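Addiction module toxin RelE (Helicobacter pylori, PDB 4LTT) is the toxin of a type II toxin-antitoxin system, of the RelE family and YafQ subfamily, and probably cleaves RNA as an endonuclease. Local coordinates at residues 58-68 with 80-88. Sequence-based numbering, arbitrary orientation.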
loop_
_atom_site.group_PDB
_atom_site.type_symbol
_atom_site.label_atom_id
_atom_site.label_comp_id
_atom_site.label_asym_id
_atom_site.label_seq_id
_atom_site.Cartn_x
_atom_site.Cartn_y
_atom_site.Cartn_z
ATOM N N GLU A 58 5.135 -3.234 -3.351
ATOM C CA GLU A 58 4.389 -3.779 -2.195
ATOM C C GLU A 58 5.255 -3.537 -0.919
ATOM O O GLU A 58 6.471 -3.771 -0.965
ATOM C CB GLU A 58 4.233 -5.318 -2.355
ATOM C CG GLU A 58 3.420 -5.962 -1.211
ATOM C CD GLU A 58 3.701 -7.465 -1.142
ATOM O OE1 GLU A 58 3.050 -8.170 -1.915
ATOM O OE2 GLU A 58 4.557 -7.958 -0.396
ATOM N N CYS A 59 4.586 -3.106 0.161
ATOM C CA CYS A 59 5.247 -3.104 1.452
ATOM C C CYS A 59 4.272 -3.731 2.443
ATOM O O CYS A 59 3.068 -3.904 2.182
ATOM C CB CYS A 59 5.729 -1.727 1.859
ATOM S SG CYS A 59 4.449 -0.522 2.113
ATOM N N HIS A 60 4.833 -4.120 3.571
ATOM C CA HIS A 60 4.016 -4.776 4.642
ATOM C C HIS A 60 3.745 -3.815 5.751
ATOM O O HIS A 60 4.698 -3.413 6.453
ATOM C CB HIS A 60 4.817 -5.851 5.301
ATOM C CG HIS A 60 4.856 -7.112 4.600
ATOM N ND1 HIS A 60 5.311 -7.256 3.398
ATOM C CD2 HIS A 60 4.595 -8.392 5.092
ATOM C CE1 HIS A 60 5.304 -8.576 3.079
ATOM N NE2 HIS A 60 4.848 -9.235 4.128
ATOM N N ILE A 61 2.522 -3.449 5.931
ATOM C CA ILE A 61 2.105 -2.593 7.081
ATOM C C ILE A 61 2.009 -3.424 8.366
ATOM O O ILE A 61 2.460 -2.980 9.440
ATOM C CB ILE A 61 0.821 -1.871 6.737
ATOM C CG1 ILE A 61 0.897 -1.127 5.404
ATOM C CG2 ILE A 61 0.382 -0.909 7.886
ATOM C CD1 ILE A 61 1.946 -0.052 5.266
ATOM N N LYS A 62 1.455 -4.618 8.227
ATOM C CA LYS A 62 1.376 -5.641 9.267
ATOM C C LYS A 62 1.594 -6.959 8.489
ATOM O O LYS A 62 1.455 -7.027 7.309
ATOM C CB LYS A 62 -0.009 -5.704 10.001
ATOM C CG LYS A 62 -0.498 -4.356 10.446
ATOM C CD LYS A 62 -1.374 -4.484 11.681
ATOM C CE LYS A 62 -2.436 -5.547 11.742
ATOM N NZ LYS A 62 -3.631 -5.018 12.503
ATOM N N PRO A 63 1.803 -8.073 9.224
ATOM C CA PRO A 63 1.974 -9.321 8.462
ATOM C C PRO A 63 0.800 -9.674 7.473
ATOM O O PRO A 63 1.057 -10.167 6.332
ATOM C CB PRO A 63 2.201 -10.382 9.575
ATOM C CG PRO A 63 2.651 -9.617 10.760
ATOM C CD PRO A 63 2.081 -8.235 10.664
ATOM N N ASP A 64 -0.450 -9.381 7.841
ATOM C CA ASP A 64 -1.562 -9.640 6.935
ATOM C C ASP A 64 -2.111 -8.388 6.303
ATOM O O ASP A 64 -3.237 -8.404 5.817
ATOM C CB ASP A 64 -2.700 -10.347 7.664
ATOM C CG ASP A 64 -2.386 -11.771 7.978
ATOM O OD1 ASP A 64 -1.604 -12.389 7.229
ATOM O OD2 ASP A 64 -3.012 -12.275 8.927
ATOM N N VAL A 65 -1.363 -7.275 6.374
ATOM C CA VAL A 65 -1.828 -6.034 5.737
ATOM C C VAL A 65 -0.706 -5.496 4.824
ATOM O O VAL A 65 0.282 -4.957 5.345
ATOM C CB VAL A 65 -2.270 -4.979 6.750
ATOM C CG1 VAL A 65 -2.791 -3.796 5.932
ATOM C CG2 VAL A 65 -3.415 -5.472 7.601
ATOM N N LEU A 66 -0.890 -5.689 3.530
ATOM C CA LEU A 66 0.047 -5.273 2.517
ATOM C C LEU A 66 -0.480 -4.074 1.817
ATOM O O LEU A 66 -1.676 -4.023 1.526
ATOM C CB LEU A 66 0.245 -6.399 1.527
ATOM C CG LEU A 66 0.611 -7.759 2.101
ATOM C CD1 LEU A 66 0.678 -8.765 1.004
ATOM C CD2 LEU A 66 1.834 -7.747 2.922
ATOM N N LEU A 67 0.387 -3.105 1.530
ATOM C CA LEU A 67 0.026 -1.932 0.730
ATOM C C LEU A 67 0.640 -2.138 -0.671
ATOM O O LEU A 67 1.866 -2.342 -0.802
ATOM C CB LEU A 67 0.607 -0.684 1.404
ATOM C CG LEU A 67 0.439 0.606 0.560
ATOM C CD1 LEU A 67 -1.026 1.000 0.451
ATOM C CD2 LEU A 67 1.293 1.729 1.158
ATOM N N VAL A 68 -0.176 -2.012 -1.708
ATOM C CA VAL A 68 0.282 -2.058 -3.107
ATOM C C VAL A 68 0.187 -0.662 -3.640
ATOM O O VAL A 68 -0.907 -0.024 -3.516
ATOM C CB VAL A 68 -0.527 -3.062 -3.935
ATOM C CG1 VAL A 68 -0.052 -3.035 -5.390
ATOM C CG2 VAL A 68 -0.362 -4.472 -3.364
ATOM N N ARG A 80 -4.110 -1.075 -3.315
ATOM C CA ARG A 80 -4.789 -2.074 -2.503
ATOM C C ARG A 80 -4.177 -1.999 -1.139
ATOM O O ARG A 80 -3.018 -1.614 -0.936
ATOM C CB ARG A 80 -4.514 -3.548 -2.994
ATOM C CG ARG A 80 -5.062 -3.948 -4.344
ATOM C CD ARG A 80 -6.550 -3.789 -4.399
ATOM N NE ARG A 80 -7.278 -4.549 -3.370
ATOM C CZ ARG A 80 -7.789 -5.773 -3.447
ATOM N NH1 ARG A 80 -7.663 -6.487 -4.571
ATOM N NH2 ARG A 80 -8.544 -6.242 -2.456
ATOM N N LEU A 81 -4.947 -2.470 -0.143
ATOM C CA LEU A 81 -4.478 -2.581 1.226
ATOM C C LEU A 81 -5.169 -3.784 1.822
ATOM O O LEU A 81 -6.388 -3.772 2.060
ATOM C CB LEU A 81 -4.888 -1.325 1.978
ATOM C CG LEU A 81 -4.385 -1.264 3.459
ATOM C CD1 LEU A 81 -2.859 -1.047 3.540
ATOM C CD2 LEU A 81 -5.133 -0.126 4.214
ATOM N N GLY A 82 -4.457 -4.853 2.058
ATOM C CA GLY A 82 -5.156 -6.059 2.592
ATOM C C GLY A 82 -4.226 -7.245 2.613
ATOM O O GLY A 82 -3.012 -7.130 2.484
ATOM N N SER A 83 -4.770 -8.435 2.856
ATOM C CA SER A 83 -3.972 -9.632 3.008
ATOM C C SER A 83 -3.427 -10.129 1.658
ATOM O O SER A 83 -3.968 -9.837 0.621
ATOM C CB SER A 83 -4.784 -10.769 3.638
ATOM O OG SER A 83 -5.745 -11.203 2.773
ATOM N N HIS A 84 -2.434 -10.984 1.730
ATOM C CA HIS A 84 -1.938 -11.634 0.547
ATOM C C HIS A 84 -3.045 -12.362 -0.202
ATOM O O HIS A 84 -3.190 -12.236 -1.402
ATOM C CB HIS A 84 -0.858 -12.595 0.956
ATOM C CG HIS A 84 -0.386 -13.441 -0.161
ATOM N ND1 HIS A 84 0.400 -12.983 -1.151
ATOM C CD2 HIS A 84 -0.568 -14.753 -0.363
ATOM C CE1 HIS A 84 0.671 -13.976 -1.976
ATOM N NE2 HIS A 84 0.119 -15.065 -1.497
ATOM N N SER A 85 -3.932 -13.042 0.534
ATOM C CA SER A 85 -4.985 -13.757 -0.138
ATOM C C SER A 85 -5.966 -12.861 -0.829
ATOM O O SER A 85 -6.362 -13.088 -1.957
ATOM C CB SER A 85 -5.718 -14.627 0.874
ATOM O OG SER A 85 -6.881 -15.253 0.331
ATOM N N GLU A 86 -6.322 -11.727 -0.179
ATOM C CA GLU A 86 -7.239 -10.790 -0.751
ATOM C C GLU A 86 -6.689 -10.118 -1.964
ATOM O O GLU A 86 -7.399 -9.866 -2.936
ATOM C CB GLU A 86 -7.575 -9.696 0.314
ATOM C CG GLU A 86 -8.441 -10.251 1.445
ATOM C CD GLU A 86 -8.476 -9.390 2.691
ATOM O OE1 GLU A 86 -7.693 -8.399 2.842
ATOM O OE2 GLU A 86 -9.260 -9.775 3.613
ATOM N N LEU A 87 -5.407 -9.833 -1.965
ATOM C CA LEU A 87 -4.777 -9.081 -3.057
ATOM C C LEU A 87 -4.364 -9.948 -4.216
ATOM O O LEU A 87 -4.494 -9.493 -5.342
ATOM C CB LEU A 87 -3.573 -8.308 -2.524
ATOM C CG LEU A 87 -3.899 -6.930 -1.888
ATOM C CD1 LEU A 87 -5.111 -6.895 -1.004
ATOM C CD2 LEU A 87 -2.657 -6.426 -1.122
ATOM N N PHE A 88 -3.879 -11.144 -3.917
ATOM C CA PHE A 88 -3.207 -11.947 -4.955
ATOM C C PHE A 88 -3.854 -13.299 -5.171
ATOM O O PHE A 88 -3.566 -13.973 -6.238
ATOM C CB PHE A 88 -1.732 -12.107 -4.654
ATOM C CG PHE A 88 -1.008 -10.788 -4.514
ATOM C CD1 PHE A 88 -0.871 -9.912 -5.593
ATOM C CD2 PHE A 88 -0.557 -10.329 -3.283
ATOM C CE1 PHE A 88 -0.279 -8.642 -5.464
ATOM C CE2 PHE A 88 0.109 -9.085 -3.182
ATOM C CZ PHE A 88 0.282 -8.295 -4.266
HETATM O O HOH W 1 2.486 -11.098 -1.546
HETATM O O HOH W 2 -1.203 -11.622 4.303
#
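Leu66 meets the strand end at Gly82 with its backbone and the following helix with its side chain. Leu66 N donates to Gly82 O (2.8 Å) and Gly82 N returns a bond to Leu66 O (3.0 Å), making an antiparallel hydrogen-bonded pair; Val68 N to Arg80 O continues the pairing. Along the Leu66 side chain, CB lies 3.9 Å from Leu87 CD2, and CG lies 3.7 Å from Gly82 O. There the chain forks. CD1 reaches the first turn of helix 84-88, beside His84 CB and at the edge of the Phe88 ring, 4.2 Å from its CE2. CD2 turns the other way and sits 3.4 Å above the centre of one face of the His60 ring. Farther along the same face of the sheet, Val68 CG2 touches both Leu87 CD2 and Phe88 CZ. Glu58 reaches that ring because its chain runs out from the strand with CG opposite the backbone N (chi1 -178°), bringing OE1 within 3.3 Å of Phe88 CE2. One water joins Glu58 OE1 to His84 ND1, spanning the two residues that bind copper in another structure of this toxin; His84 is also the predicted proton donor. At the helix start, Ser83 and Glu86 form a capping box: Glu86 N donates to Ser83 OG, and Ser83 N to Glu86 OE1. On the reverse face of the sheet, Leu81 CD1 packs 3.6 Å from Val65 CG1 and also touches Ile61 and Leu67. That apolar face lies against helices 8-19 and 25-35, where Phe10, Phe14 and Leu27 touch Leu81, while helix 84-88 folds back over the Leu66 face of hairpin 65-72/75-82 and Phe88 meets Trp53 edge-to-face.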